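Local coordinates for protein SCO1 homolog 1, mitochondrial (Arabidopsis thaliana, PDB 6N5U) that binds copper(I) and is thought to serve as a mitochondrial metallochaperone that helps insert copper into cytochrome c oxidase, at residues Trp32-Phe37 / Val66-Val71; Lys26-Lys31 / Pro140-Val145; Glu49-Ala54 / Lys90-Lys95; Asp58-Asn63 / Ser156-Val161. One frame throughout, in Å; residues are numbered along the deposited sequence.

Contact 1 (Trp32-Phe37 / Val66-Val71)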
loop_
_atom_site.group_PDB
_atom_site.type_symbol
_atom_site.label_atom_id
_atom_site.label_comp_id
_atom_site.label_asym_id
_atom_site.label_seq_id
_atom_site.Cartn_x
_atom_site.Cartn_y
_atom_site.Cartn_z
ATOM N N TRP A 32 11.834 -1.928 -6.411
ATOM C CA TRP A 32 11.183 -0.642 -6.081
ATOM C C TRP A 32 9.752 -0.974 -5.655
ATOM O O TRP A 32 9.084 -1.796 -6.312
ATOM C CB TRP A 32 11.149 0.316 -7.281
ATOM C CG TRP A 32 12.429 1.040 -7.500
ATOM C CD1 TRP A 32 13.476 0.630 -8.264
ATOM C CD2 TRP A 32 12.832 2.273 -6.892
ATOM N NE1 TRP A 32 14.492 1.550 -8.206
ATOM C CE2 TRP A 32 14.134 2.556 -7.351
ATOM C CE3 TRP A 32 12.209 3.182 -6.024
ATOM C CZ2 TRP A 32 14.828 3.699 -6.967
ATOM C CZ3 TRP A 32 12.908 4.311 -5.630
ATOM C CH2 TRP A 32 14.195 4.566 -6.113
ATOM N N THR A 33 9.309 -0.375 -4.537
ATOM C CA THR A 33 8.017 -0.670 -3.925
ATOM C C THR A 33 7.195 0.583 -3.640
ATOM O O THR A 33 7.756 1.606 -3.233
ATOM C CB THR A 33 8.293 -1.497 -2.655
ATOM O OG1 THR A 33 8.966 -2.704 -3.018
ATOM C CG2 THR A 33 7.048 -1.828 -1.862
ATOM N N ILE A 34 5.861 0.493 -3.825
ATOM C CA ILE A 34 4.938 1.583 -3.486
ATOM C C ILE A 34 3.967 1.043 -2.455
ATOM O O ILE A 34 3.244 0.108 -2.766
ATOM C CB ILE A 34 4.216 2.266 -4.694
ATOM C CG1 ILE A 34 5.227 2.846 -5.714
ATOM C CG2 ILE A 34 3.262 3.366 -4.190
ATOM C CD1 ILE A 34 4.651 3.235 -7.084
ATOM N N LEU A 35 3.958 1.606 -1.225
ATOM C CA LEU A 35 3.081 1.136 -0.134
ATOM C C LEU A 35 1.856 2.035 0.001
ATOM O O LEU A 35 2.012 3.249 0.073
ATOM C CB LEU A 35 3.805 1.078 1.227
ATOM C CG LEU A 35 5.199 0.474 1.335
ATOM C CD1 LEU A 35 5.868 0.957 2.602
ATOM C CD2 LEU A 35 5.157 -1.030 1.410
ATOM N N TYR A 36 0.652 1.449 0.009
ATOM C CA TYR A 36 -0.613 2.168 0.144
ATOM C C TYR A 36 -1.326 1.580 1.344
ATOM O O TYR A 36 -1.498 0.359 1.434
ATOM C CB TYR A 36 -1.504 2.099 -1.145
ATOM C CG TYR A 36 -2.877 2.725 -0.968
ATOM C CD1 TYR A 36 -3.041 4.108 -0.981
ATOM C CD2 TYR A 36 -3.996 1.939 -0.696
ATOM C CE1 TYR A 36 -4.280 4.696 -0.707
ATOM C CE2 TYR A 36 -5.241 2.515 -0.422
ATOM C CZ TYR A 36 -5.381 3.895 -0.442
ATOM O OH TYR A 36 -6.601 4.481 -0.186
ATOM N N PHE A 37 -1.721 2.438 2.275
ATOM C CA PHE A 37 -2.429 1.982 3.476
ATOM C C PHE A 37 -3.919 2.184 3.214
ATOM O O PHE A 37 -4.328 3.274 2.782
ATOM C CB PHE A 37 -1.944 2.759 4.717
ATOM C CG PHE A 37 -0.545 2.405 5.204
ATOM C CD1 PHE A 37 0.585 2.849 4.521
ATOM C CD2 PHE A 37 -0.363 1.653 6.366
ATOM C CE1 PHE A 37 1.865 2.506 4.949
ATOM C CE2 PHE A 37 0.925 1.316 6.802
ATOM C CZ PHE A 37 2.028 1.737 6.080
ATOM N N VAL A 66 11.207 -0.443 -15.504
ATOM C CA VAL A 66 11.321 -0.846 -14.089
ATOM C C VAL A 66 10.030 -1.469 -13.540
ATOM O O VAL A 66 8.958 -0.863 -13.623
ATOM C CB VAL A 66 11.823 0.325 -13.174
ATOM C CG1 VAL A 66 11.877 -0.079 -11.698
ATOM C CG2 VAL A 66 13.180 0.860 -13.634
ATOM N N ASP A 67 10.153 -2.658 -12.929
ATOM C CA ASP A 67 9.040 -3.325 -12.254
ATOM C C ASP A 67 8.931 -2.738 -10.839
ATOM O O ASP A 67 9.869 -2.836 -10.034
ATOM C CB ASP A 67 9.241 -4.851 -12.207
ATOM C CG ASP A 67 8.946 -5.533 -13.523
ATOM O OD1 ASP A 67 7.756 -5.577 -13.912
ATOM O OD2 ASP A 67 9.904 -6.022 -14.170
ATOM N N VAL A 68 7.820 -2.051 -10.575
ATOM C CA VAL A 68 7.555 -1.460 -9.269
ATOM C C VAL A 68 6.468 -2.310 -8.625
ATOM O O VAL A 68 5.481 -2.641 -9.290
ATOM C CB VAL A 68 7.213 0.048 -9.331
ATOM C CG1 VAL A 68 7.004 0.609 -7.935
ATOM C CG2 VAL A 68 8.315 0.825 -10.041
ATOM N N VAL A 69 6.676 -2.724 -7.355
ATOM C CA VAL A 69 5.737 -3.595 -6.657
ATOM C C VAL A 69 4.740 -2.796 -5.842
ATOM O O VAL A 69 5.141 -2.138 -4.886
ATOM C CB VAL A 69 6.407 -4.720 -5.816
ATOM C CG1 VAL A 69 5.365 -5.697 -5.273
ATOM C CG2 VAL A 69 7.478 -5.461 -6.615
ATOM N N PRO A 70 3.427 -2.880 -6.172
ATOM C CA PRO A 70 2.436 -2.190 -5.340
ATOM C C PRO A 70 2.171 -3.038 -4.096
ATOM O O PRO A 70 2.146 -4.281 -4.180
ATOM C CB PRO A 70 1.214 -2.084 -6.263
ATOM C CG PRO A 70 1.336 -3.241 -7.222
ATOM C CD PRO A 70 2.784 -3.644 -7.275
ATOM N N VAL A 71 2.046 -2.366 -2.932
ATOM C CA VAL A 71 1.778 -3.018 -1.659
ATOM C C VAL A 71 0.577 -2.383 -0.925
ATOM O O VAL A 71 0.633 -1.212 -0.530
ATOM C CB VAL A 71 3.048 -3.102 -0.766
ATOM C CG1 VAL A 71 2.724 -3.643 0.639
ATOM C CG2 VAL A 71 4.148 -3.929 -1.433
#

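Contact 2 (Lys26-Lys31 / Pro140-Val145)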
loop_
_atom_site.group_PDB
_atom_site.type_symbol
_atom_site.label_atom_id
_atom_site.label_comp_id
_atom_site.label_asym_id
_atom_site.label_seq_id
_atom_site.Cartn_x
_atom_site.Cartn_y
_atom_site.Cartn_z
ATOM N N LYS A 26 12.278 -6.979 4.866
ATOM C CA LYS A 26 13.304 -7.707 4.129
ATOM C C LYS A 26 12.736 -8.544 2.983
ATOM O O LYS A 26 13.450 -8.806 2.015
ATOM C CB LYS A 26 14.166 -8.545 5.086
ATOM C CG LYS A 26 14.925 -7.684 6.089
ATOM C CD LYS A 26 15.867 -8.485 6.957
ATOM C CE LYS A 26 16.838 -7.572 7.676
ATOM N NZ LYS A 26 17.815 -8.328 8.501
ATOM N N ASN A 27 11.444 -8.923 3.070
ATOM C CA ASN A 27 10.742 -9.701 2.042
ATOM C C ASN A 27 10.344 -8.839 0.844
ATOM O O ASN A 27 9.995 -9.372 -0.219
ATOM C CB ASN A 27 9.507 -10.350 2.642
ATOM C CG ASN A 27 9.783 -11.594 3.434
ATOM O OD1 ASN A 27 9.280 -12.656 3.095
ATOM N ND2 ASN A 27 10.560 -11.508 4.515
ATOM N N LEU A 28 10.384 -7.509 1.028
ATOM C CA LEU A 28 10.021 -6.504 0.031
ATOM C C LEU A 28 11.255 -5.959 -0.680
ATOM O O LEU A 28 11.122 -5.318 -1.722
ATOM C CB LEU A 28 9.240 -5.367 0.714
ATOM C CG LEU A 28 7.712 -5.524 0.914
ATOM C CD1 LEU A 28 7.351 -6.758 1.742
ATOM C CD2 LEU A 28 7.140 -4.295 1.630
ATOM N N MET A 29 12.452 -6.216 -0.119
ATOM C CA MET A 29 13.742 -5.772 -0.674
ATOM C C MET A 29 14.085 -6.489 -1.981
ATOM O O MET A 29 13.619 -7.614 -2.228
ATOM C CB MET A 29 14.870 -5.931 0.361
ATOM C CG MET A 29 14.909 -4.820 1.370
ATOM S SD MET A 29 15.961 -5.184 2.786
ATOM C CE MET A 29 17.571 -4.492 2.228
ATOM N N GLY A 30 14.867 -5.805 -2.817
ATOM C CA GLY A 30 15.282 -6.297 -4.125
ATOM C C GLY A 30 14.540 -5.667 -5.290
ATOM O O GLY A 30 14.942 -5.854 -6.439
ATOM N N LYS A 31 13.440 -4.927 -5.008
ATOM C CA LYS A 31 12.627 -4.243 -6.020
ATOM C C LYS A 31 12.074 -2.917 -5.496
ATOM O O LYS A 31 11.836 -2.800 -4.287
ATOM C CB LYS A 31 11.435 -5.128 -6.452
ATOM C CG LYS A 31 11.794 -6.305 -7.357
ATOM C CD LYS A 31 10.715 -6.567 -8.386
ATOM C CE LYS A 31 10.984 -7.819 -9.182
ATOM N NZ LYS A 31 9.973 -8.017 -10.250
ATOM N N PRO A 140 14.832 -0.297 -3.699
ATOM C CA PRO A 140 15.132 -1.739 -3.586
ATOM C C PRO A 140 15.845 -2.171 -2.298
ATOM O O PRO A 140 15.997 -3.373 -2.064
ATOM C CB PRO A 140 15.973 -2.027 -4.837
ATOM C CG PRO A 140 15.717 -0.871 -5.753
ATOM C CD PRO A 140 15.580 0.289 -4.830
ATOM N N GLU A 141 16.277 -1.206 -1.469
ATOM C CA GLU A 141 16.889 -1.483 -0.161
ATOM C C GLU A 141 15.932 -1.043 0.958
ATOM O O GLU A 141 16.339 -0.921 2.112
ATOM C CB GLU A 141 18.291 -0.846 0.007
ATOM C CG GLU A 141 19.334 -1.188 -1.060
ATOM C CD GLU A 141 19.596 -2.633 -1.467
ATOM O OE1 GLU A 141 19.826 -3.481 -0.574
ATOM O OE2 GLU A 141 19.597 -2.908 -2.689
ATOM N N MET A 142 14.648 -0.857 0.604
ATOM C CA MET A 142 13.542 -0.444 1.473
ATOM C C MET A 142 13.830 0.851 2.265
ATOM O O MET A 142 13.515 0.947 3.455
ATOM C CB MET A 142 13.049 -1.582 2.394
ATOM C CG MET A 142 11.997 -2.474 1.748
ATOM S SD MET A 142 10.346 -1.746 1.520
ATOM C CE MET A 142 9.678 -1.864 3.205
ATOM N N ASN A 143 14.389 1.850 1.584
ATOM C CA ASN A 143 14.606 3.170 2.151
ATOM C C ASN A 143 13.593 4.115 1.480
ATOM O O ASN A 143 13.447 4.098 0.256
ATOM C CB ASN A 143 16.050 3.657 1.907
ATOM C CG ASN A 143 17.140 2.840 2.572
ATOM O OD1 ASN A 143 17.091 2.510 3.765
ATOM N ND2 ASN A 143 18.171 2.518 1.813
ATOM N N PHE A 144 12.880 4.913 2.281
ATOM C CA PHE A 144 11.903 5.891 1.799
ATOM C C PHE A 144 12.519 6.880 0.813
ATOM O O PHE A 144 13.592 7.431 1.078
ATOM C CB PHE A 144 11.274 6.650 2.982
ATOM C CG PHE A 144 10.332 7.746 2.554
ATOM C CD1 PHE A 144 9.091 7.442 2.003
ATOM C CD2 PHE A 144 10.699 9.081 2.666
ATOM C CE1 PHE A 144 8.225 8.450 1.586
ATOM C CE2 PHE A 144 9.824 10.095 2.268
ATOM C CZ PHE A 144 8.589 9.773 1.738
ATOM N N VAL A 145 11.831 7.111 -0.312
ATOM C CA VAL A 145 12.292 8.020 -1.371
ATOM C C VAL A 145 11.312 9.204 -1.541
ATOM O O VAL A 145 11.711 10.355 -1.340
ATOM C CB VAL A 145 12.600 7.259 -2.699
ATOM C CG1 VAL A 145 13.050 8.197 -3.815
ATOM C CG2 VAL A 145 13.633 6.162 -2.482
#

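Contact 3 (Glu49-Ala54 / Lys90-Lys95)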
loop_
_atom_site.group_PDB
_atom_site.type_symbol
_atom_site.label_atom_id
_atom_site.label_comp_id
_atom_site.label_asym_id
_atom_site.label_seq_id
_atom_site.Cartn_x
_atom_site.Cartn_y
_atom_site.Cartn_z
ATOM N N GLU A 49 -7.721 4.893 -5.511
ATOM C CA GLU A 49 -6.285 5.011 -5.272
ATOM C C GLU A 49 -5.513 3.807 -5.773
ATOM O O GLU A 49 -4.450 3.973 -6.377
ATOM C CB GLU A 49 -6.028 5.238 -3.786
ATOM C CG GLU A 49 -6.554 6.583 -3.313
ATOM C CD GLU A 49 -5.922 7.781 -3.988
ATOM O OE1 GLU A 49 -4.759 8.091 -3.646
ATOM O OE2 GLU A 49 -6.574 8.393 -4.868
ATOM N N LEU A 50 -6.075 2.594 -5.561
ATOM C CA LEU A 50 -5.474 1.359 -6.031
ATOM C C LEU A 50 -5.600 1.221 -7.522
ATOM O O LEU A 50 -4.645 0.778 -8.159
ATOM C CB LEU A 50 -6.029 0.129 -5.314
ATOM C CG LEU A 50 -5.568 -0.081 -3.869
ATOM C CD1 LEU A 50 -6.430 -1.125 -3.205
ATOM C CD2 LEU A 50 -4.053 -0.438 -3.790
ATOM N N ILE A 51 -6.749 1.621 -8.101
ATOM C CA ILE A 51 -6.916 1.566 -9.565
ATOM C C ILE A 51 -5.812 2.460 -10.183
ATOM O O ILE A 51 -5.095 1.994 -11.079
ATOM C CB ILE A 51 -8.361 1.922 -10.063
ATOM C CG1 ILE A 51 -9.375 0.821 -9.723
ATOM C CG2 ILE A 51 -8.367 2.190 -11.574
ATOM C CD1 ILE A 51 -10.847 1.300 -9.654
ATOM N N LYS A 52 -5.644 3.707 -9.638
ATOM C CA LYS A 52 -4.605 4.689 -10.001
ATOM C C LYS A 52 -3.227 4.032 -9.901
ATOM O O LYS A 52 -2.478 4.060 -10.864
ATOM C CB LYS A 52 -4.649 5.900 -9.043
ATOM C CG LYS A 52 -3.769 7.089 -9.464
ATOM C CD LYS A 52 -3.179 7.893 -8.297
ATOM C CE LYS A 52 -4.193 8.512 -7.361
ATOM N NZ LYS A 52 -3.518 9.291 -6.289
ATOM N N LEU A 53 -2.929 3.389 -8.752
ATOM C CA LEU A 53 -1.671 2.690 -8.503
ATOM C C LEU A 53 -1.400 1.546 -9.491
ATOM O O LEU A 53 -0.295 1.467 -10.013
ATOM C CB LEU A 53 -1.597 2.207 -7.044
ATOM C CG LEU A 53 -0.310 1.506 -6.609
ATOM C CD1 LEU A 53 0.932 2.376 -6.897
ATOM C CD2 LEU A 53 -0.398 1.083 -5.133
ATOM N N ALA A 54 -2.396 0.687 -9.772
ATOM C CA ALA A 54 -2.251 -0.435 -10.681
ATOM C C ALA A 54 -1.937 0.061 -12.082
ATOM O O ALA A 54 -0.998 -0.443 -12.703
ATOM C CB ALA A 54 -3.518 -1.251 -10.679
ATOM N N LYS A 90 -6.262 -9.193 -5.602
ATOM C CA LYS A 90 -6.282 -9.861 -6.906
ATOM C C LYS A 90 -7.127 -9.120 -7.952
ATOM O O LYS A 90 -6.899 -9.299 -9.158
ATOM C CB LYS A 90 -6.777 -11.312 -6.750
ATOM C CG LYS A 90 -5.722 -12.316 -6.276
ATOM C CD LYS A 90 -4.488 -12.486 -7.182
ATOM C CE LYS A 90 -3.601 -13.606 -6.691
ATOM N NZ LYS A 90 -4.110 -14.945 -7.112
ATOM N N GLU A 91 -8.097 -8.290 -7.486
ATOM C CA GLU A 91 -9.045 -7.513 -8.308
ATOM C C GLU A 91 -8.436 -6.327 -9.047
ATOM O O GLU A 91 -8.974 -5.924 -10.075
ATOM C CB GLU A 91 -10.198 -6.966 -7.438
ATOM C CG GLU A 91 -11.090 -7.992 -6.746
ATOM C CD GLU A 91 -12.156 -7.402 -5.837
ATOM O OE1 GLU A 91 -12.319 -6.159 -5.823
ATOM O OE2 GLU A 91 -12.833 -8.190 -5.137
ATOM N N PHE A 92 -7.361 -5.724 -8.489
ATOM C CA PHE A 92 -6.723 -4.496 -8.999
ATOM C C PHE A 92 -5.583 -4.686 -9.969
ATOM O O PHE A 92 -5.478 -3.941 -10.956
ATOM C CB PHE A 92 -6.235 -3.633 -7.835
ATOM C CG PHE A 92 -7.331 -3.243 -6.880
ATOM C CD1 PHE A 92 -8.108 -2.117 -7.115
ATOM C CD2 PHE A 92 -7.606 -4.018 -5.756
ATOM C CE1 PHE A 92 -9.110 -1.748 -6.225
ATOM C CE2 PHE A 92 -8.631 -3.665 -4.883
ATOM C CZ PHE A 92 -9.374 -2.533 -5.121
ATOM N N HIS A 93 -4.680 -5.615 -9.637
ATOM C CA HIS A 93 -3.478 -5.897 -10.399
ATOM C C HIS A 93 -2.961 -7.260 -9.980
ATOM O O HIS A 93 -2.988 -7.581 -8.789
ATOM C CB HIS A 93 -2.416 -4.830 -10.093
ATOM C CG HIS A 93 -1.329 -4.728 -11.119
ATOM N ND1 HIS A 93 -0.286 -5.634 -11.147
ATOM C CD2 HIS A 93 -1.125 -3.798 -12.079
ATOM C CE1 HIS A 93 0.496 -5.248 -12.134
ATOM N NE2 HIS A 93 0.041 -4.136 -12.708
ATOM N N PRO A 94 -2.458 -8.088 -10.921
ATOM C CA PRO A 94 -1.931 -9.395 -10.503
ATOM C C PRO A 94 -0.652 -9.313 -9.653
ATOM O O PRO A 94 -0.306 -10.299 -9.006
ATOM C CB PRO A 94 -1.727 -10.158 -11.826
ATOM C CG PRO A 94 -1.727 -9.157 -12.876
ATOM C CD PRO A 94 -2.370 -7.906 -12.388
ATOM N N LYS A 95 0.024 -8.147 -9.616
ATOM C CA LYS A 95 1.278 -8.022 -8.891
ATOM C C LYS A 95 1.132 -7.231 -7.600
ATOM O O LYS A 95 2.141 -6.891 -6.978
ATOM C CB LYS A 95 2.395 -7.484 -9.816
ATOM C CG LYS A 95 2.916 -8.582 -10.766
ATOM C CD LYS A 95 3.751 -8.038 -11.891
ATOM C CE LYS A 95 4.357 -9.118 -12.755
ATOM N NZ LYS A 95 5.306 -8.541 -13.750
#

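Contact 4 (Asp58-Asn63 / Ser156-Val161)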
loop_
_atom_site.group_PDB
_atom_site.type_symbol
_atom_site.label_atom_id
_atom_site.label_comp_id
_atom_site.label_asym_id
_atom_site.label_seq_id
_atom_site.Cartn_x
_atom_site.Cartn_y
_atom_site.Cartn_z
ATOM N N ASP A 58 1.883 -0.228 -14.364
ATOM C CA ASP A 58 1.988 -0.575 -15.789
ATOM C C ASP A 58 2.604 0.531 -16.636
ATOM O O ASP A 58 3.396 0.236 -17.526
ATOM C CB ASP A 58 0.610 -0.976 -16.349
ATOM C CG ASP A 58 0.035 -2.260 -15.758
ATOM O OD1 ASP A 58 0.793 -2.996 -15.072
ATOM O OD2 ASP A 58 -1.173 -2.535 -15.986
ATOM N N LYS A 59 2.237 1.792 -16.379
ATOM C CA LYS A 59 2.771 2.936 -17.121
ATOM C C LYS A 59 4.265 3.130 -16.849
ATOM O O LYS A 59 5.031 3.295 -17.797
ATOM C CB LYS A 59 1.984 4.198 -16.796
ATOM C CG LYS A 59 0.634 4.262 -17.465
ATOM C CD LYS A 59 0.350 5.684 -17.919
ATOM C CE LYS A 59 -1.028 5.828 -18.482
ATOM N NZ LYS A 59 -1.297 4.840 -19.570
ATOM N N ILE A 60 4.676 3.070 -15.569
ATOM C CA ILE A 60 6.068 3.136 -15.115
ATOM C C ILE A 60 6.884 2.105 -15.916
ATOM O O ILE A 60 7.899 2.478 -16.515
ATOM C CB ILE A 60 6.140 2.814 -13.600
ATOM C CG1 ILE A 60 5.589 3.967 -12.725
ATOM C CG2 ILE A 60 7.555 2.408 -13.188
ATOM C CD1 ILE A 60 5.158 3.518 -11.273
ATOM N N LYS A 61 6.408 0.814 -15.952
ATOM C CA LYS A 61 7.079 -0.274 -16.656
ATOM C C LYS A 61 7.220 0.023 -18.138
ATOM O O LYS A 61 8.299 -0.189 -18.687
ATOM C CB LYS A 61 6.387 -1.626 -16.396
ATOM C CG LYS A 61 6.966 -2.837 -17.158
ATOM C CD LYS A 61 8.411 -3.144 -16.782
ATOM C CE LYS A 61 8.830 -4.513 -17.233
ATOM N NZ LYS A 61 10.271 -4.762 -16.967
ATOM N N GLU A 62 6.150 0.538 -18.780
ATOM C CA GLU A 62 6.152 0.873 -20.211
ATOM C C GLU A 62 7.169 1.973 -20.530
ATOM O O GLU A 62 7.878 1.879 -21.527
ATOM C CB GLU A 62 4.753 1.330 -20.678
ATOM C CG GLU A 62 3.720 0.225 -20.814
ATOM C CD GLU A 62 2.277 0.698 -20.799
ATOM O OE1 GLU A 62 1.981 1.717 -21.466
ATOM O OE2 GLU A 62 1.441 0.052 -20.121
ATOM N N ASN A 63 7.242 2.995 -19.668
ATOM C CA ASN A 63 8.062 4.193 -19.845
ATOM C C ASN A 63 9.508 4.095 -19.380
ATOM O O ASN A 63 10.362 4.758 -19.975
ATOM C CB ASN A 63 7.386 5.378 -19.163
ATOM C CG ASN A 63 5.958 5.624 -19.593
ATOM O OD1 ASN A 63 5.472 5.135 -20.618
ATOM N ND2 ASN A 63 5.240 6.380 -18.802
ATOM N N SER A 156 0.738 11.993 -13.054
ATOM C CA SER A 156 1.643 12.645 -12.099
ATOM C C SER A 156 2.342 11.666 -11.138
ATOM O O SER A 156 3.399 11.997 -10.589
ATOM C CB SER A 156 0.942 13.765 -11.341
ATOM O OG SER A 156 -0.377 13.414 -10.966
ATOM N N LEU A 157 1.769 10.457 -10.959
ATOM C CA LEU A 157 2.355 9.398 -10.137
ATOM C C LEU A 157 3.456 8.724 -10.952
ATOM O O LEU A 157 4.596 8.640 -10.486
ATOM C CB LEU A 157 1.292 8.368 -9.666
ATOM C CG LEU A 157 1.761 7.242 -8.688
ATOM C CD1 LEU A 157 2.525 7.813 -7.500
ATOM C CD2 LEU A 157 0.591 6.409 -8.190
ATOM N N THR A 158 3.118 8.303 -12.193
ATOM C CA THR A 158 4.032 7.653 -13.133
ATOM C C THR A 158 5.265 8.527 -13.341
ATOM O O THR A 158 6.358 8.108 -12.961
ATOM C CB THR A 158 3.299 7.309 -14.432
ATOM O OG1 THR A 158 2.188 6.460 -14.121
ATOM C CG2 THR A 158 4.203 6.650 -15.462
ATOM N N ASP A 159 5.077 9.770 -13.851
ATOM C CA ASP A 159 6.143 10.746 -14.117
ATOM C C ASP A 159 7.075 10.935 -12.939
ATOM O O ASP A 159 8.294 10.919 -13.117
ATOM C CB ASP A 159 5.566 12.108 -14.538
ATOM C CG ASP A 159 4.789 12.133 -15.835
ATOM O OD1 ASP A 159 4.937 11.176 -16.647
ATOM O OD2 ASP A 159 4.027 13.102 -16.045
ATOM N N GLY A 160 6.481 11.111 -11.759
ATOM C CA GLY A 160 7.189 11.264 -10.504
ATOM C C GLY A 160 8.010 10.047 -10.133
ATOM O O GLY A 160 9.216 10.166 -9.930
ATOM N N VAL A 161 7.380 8.864 -10.063
ATOM C CA VAL A 161 8.074 7.619 -9.705
ATOM C C VAL A 161 9.244 7.384 -10.664
ATOM O O VAL A 161 10.358 7.127 -10.201
ATOM C CB VAL A 161 7.114 6.395 -9.559
ATOM C CG1 VAL A 161 7.887 5.087 -9.417
ATOM C CG2 VAL A 161 6.157 6.575 -8.378
#

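Contact 1 (Trp32-Phe37 / Val66-Val71)
V71 fills the hollow between T33 and L35 on one side of a pair of parallel strands. Its CG2 meets T33 CG2 at 3.6 Å, while L35, lying beside it and pointing the same way, brings CD2 to 3.7 Å from V71 CG1. The V71 isopropyl group is thus shared by two neighbours on the facing strand. On the other side V68 is the bump. With its CG1 anti to the backbone N (chi1 -178°), it sets that methyl against both CG1 and CD1 of I34 (3.6 Å from I34 CG1), and turns CG2 to the W32 CB. Farther out, V66 CG1 approaches the W32 indole obliquely at CD1 (3.9 Å), where the second segment is not yet regular strand.

The backbones knit these shapes together. W32 O accepts from V69 N at 2.8 Å, and V69 O in turn receives I34 N. I34 O then takes V71 N in a more bent bond (148° at the hydrogen), and V71 O receives Y36 N. The segments of strand run 21° apart with their axes 4.5 Å from each other. I34 and V68 face helix 45-64, which they touch at L53 and I60, and V161 and I165 of helix 154-167 cover the same side. The Y36 side chain lies about 4 Å from the bound copper(I) ion, beside its ligands C46 and H131. Strand 32-38, helix 45-64 and strand 68-74 form the beta-alpha-beta unit at the heart of the thioredoxin fold, with strand 32-38 bringing Y36 up to the metal site.

Contact 2 (Lys26-Lys31 / Pro140-Val145)
M29 and M142 meet through their CG atoms at 3.8 Å, and L28 closes on the same methionine farther along its chain. M142 bends at both chi2 and chi3; chi3 (-78°) puts CE 3.9 Å from L28 CD2, and its SD lies a similar distance from L28 CB. M29, bent at its own chi3, carries CE across E141 at about a right angle, 3.7 Å from E141 OE1.

A single hydrogen bond pins the two loops beside this apolar patch. G30 N donates it to P140 O at 2.8 Å, nearly straight (172°), lying in the carbonyl plane on a lone pair. Next to it the CA of P140 points a C-H at K31 O, and the proline CB rests against the G30-K31 peptide. M142, at positive phi (53°), points its CB toward the first loop.

In the next shell, L28 leans on L35 of strand 32-38, M142 touches Y113, and P140 touches W32. K31 O also accepts from T33 OG1, and N143 O is hydrogen-bonded to S139 OG. The first loop leads from strand 22-24 into strand 32-38. The second covers most of the hairpin turn between antiparallel strands 135-138 and 144-148 and the start of the latter, at the edge of the central sheet, so the contact ties the entrance of one central strand to the neighbouring turn.

Contact 3 (Glu49-Ala54 / Lys90-Lys95)
A54 and H93 bring their CA atoms to 5.6 Å, and I51 and F92 to 6.1 Å, as the loop 90-95 runs beside helix 45-64, though no hydrogen bond joins residues 49-54 to 90-95. This is the helix of the thioredoxin fold that carries the copper ligand C46 near its beginning; the loop leads from helix 82-89 into strand 97-100.

F92 is the main plug. L50 lies across its ring at about a right angle, with CD1 over one face, 3.8 Å from the ring centroid and 15° off the normal, toward the CE2 and CZ side. L50 CB lies over the CD1-CE1 side of the ring, 3.6 Å from F92 CD1, and I51 CG1 approaches the same ring carbon at 4.1 Å. Y88 adds an edge-to-face ring contact to F92, and Y36 and F72 of the sheet touch L50. One turn on, the A54 methyl rests on F92 O and on the imidazole of H93, whose CD2 also lies near A54 O.

H93 CG stands anti to the backbone N (chi1 -161°), which sets it 4.1 Å from A54 CB. Its NE2 is hydrogen-bonded to D58 OD1, one turn beyond A54. Both ring nitrogens are therefore engaged, and the rotation of the imidazole is fixed: ND1 accepts K95 N at 3.0 Å, the donor only 5° out of the ring plane.

Contact 4 (Asp58-Asn63 / Ser156-Val161)
The carboxamide of N63 is the flat group that meets T158: its nitrogen end, ND2, approaches the threonine methyl CG2 at 3.5 Å, obliquely to the amide plane, as the two side chains cross at about a right angle. No polar bond links the two helices here. T158 sets CG2 anti to its backbone N, and this methyl enters a hollow formed by N63 ND2, K59 CB (3.6 Å) and the I60 backbone N (3.6 Å). T158 OG1 lies beside K59 CB, but its hydrogen bond is to V154 O, one turn back in its own helix.

I60 forms the second, apolar half. Its CD1 reaches 3.7 Å from V161 CG1, the two side chains at about a right angle, while its CG1 lies near T158 CA. Beyond CB the K59 chain bends and touches V154 and D155 of helix 154-167.

The axes of the two segments lie 9.0 Å apart and cross at -46°. L157 and V161 also touch M135 and L137 of the sheet, and V68 touches I60, so helices 45-64 and 154-167 pack side by side on one face of the central sheet, as in the layered alpha/beta architecture of the thioredoxin fold.

Overall arrangement
Contact 1 is the core of the domain, two central strands held by backbone bonds; contacts 3 and 4 are buried packings on helix 45-64, and contact 2 is a surface clasp of two loops. Contacts 3 and 4 hold different stretches of that helix, which bridges the two strands of contact 1: L53 packs on I34 and P70, and I60 on V68. The K61-D67 salt bridge joins contacts 1 and 4. Contact 2 meets contact 1 where W32 touches P140 and V145. Neither contact 3 nor 4 has a hydrogen bond between its own segments; both rest mainly on side-chain packing, though H93 to D58 ties one to the other. Contact 2 combines one backbone bond with methionine packing.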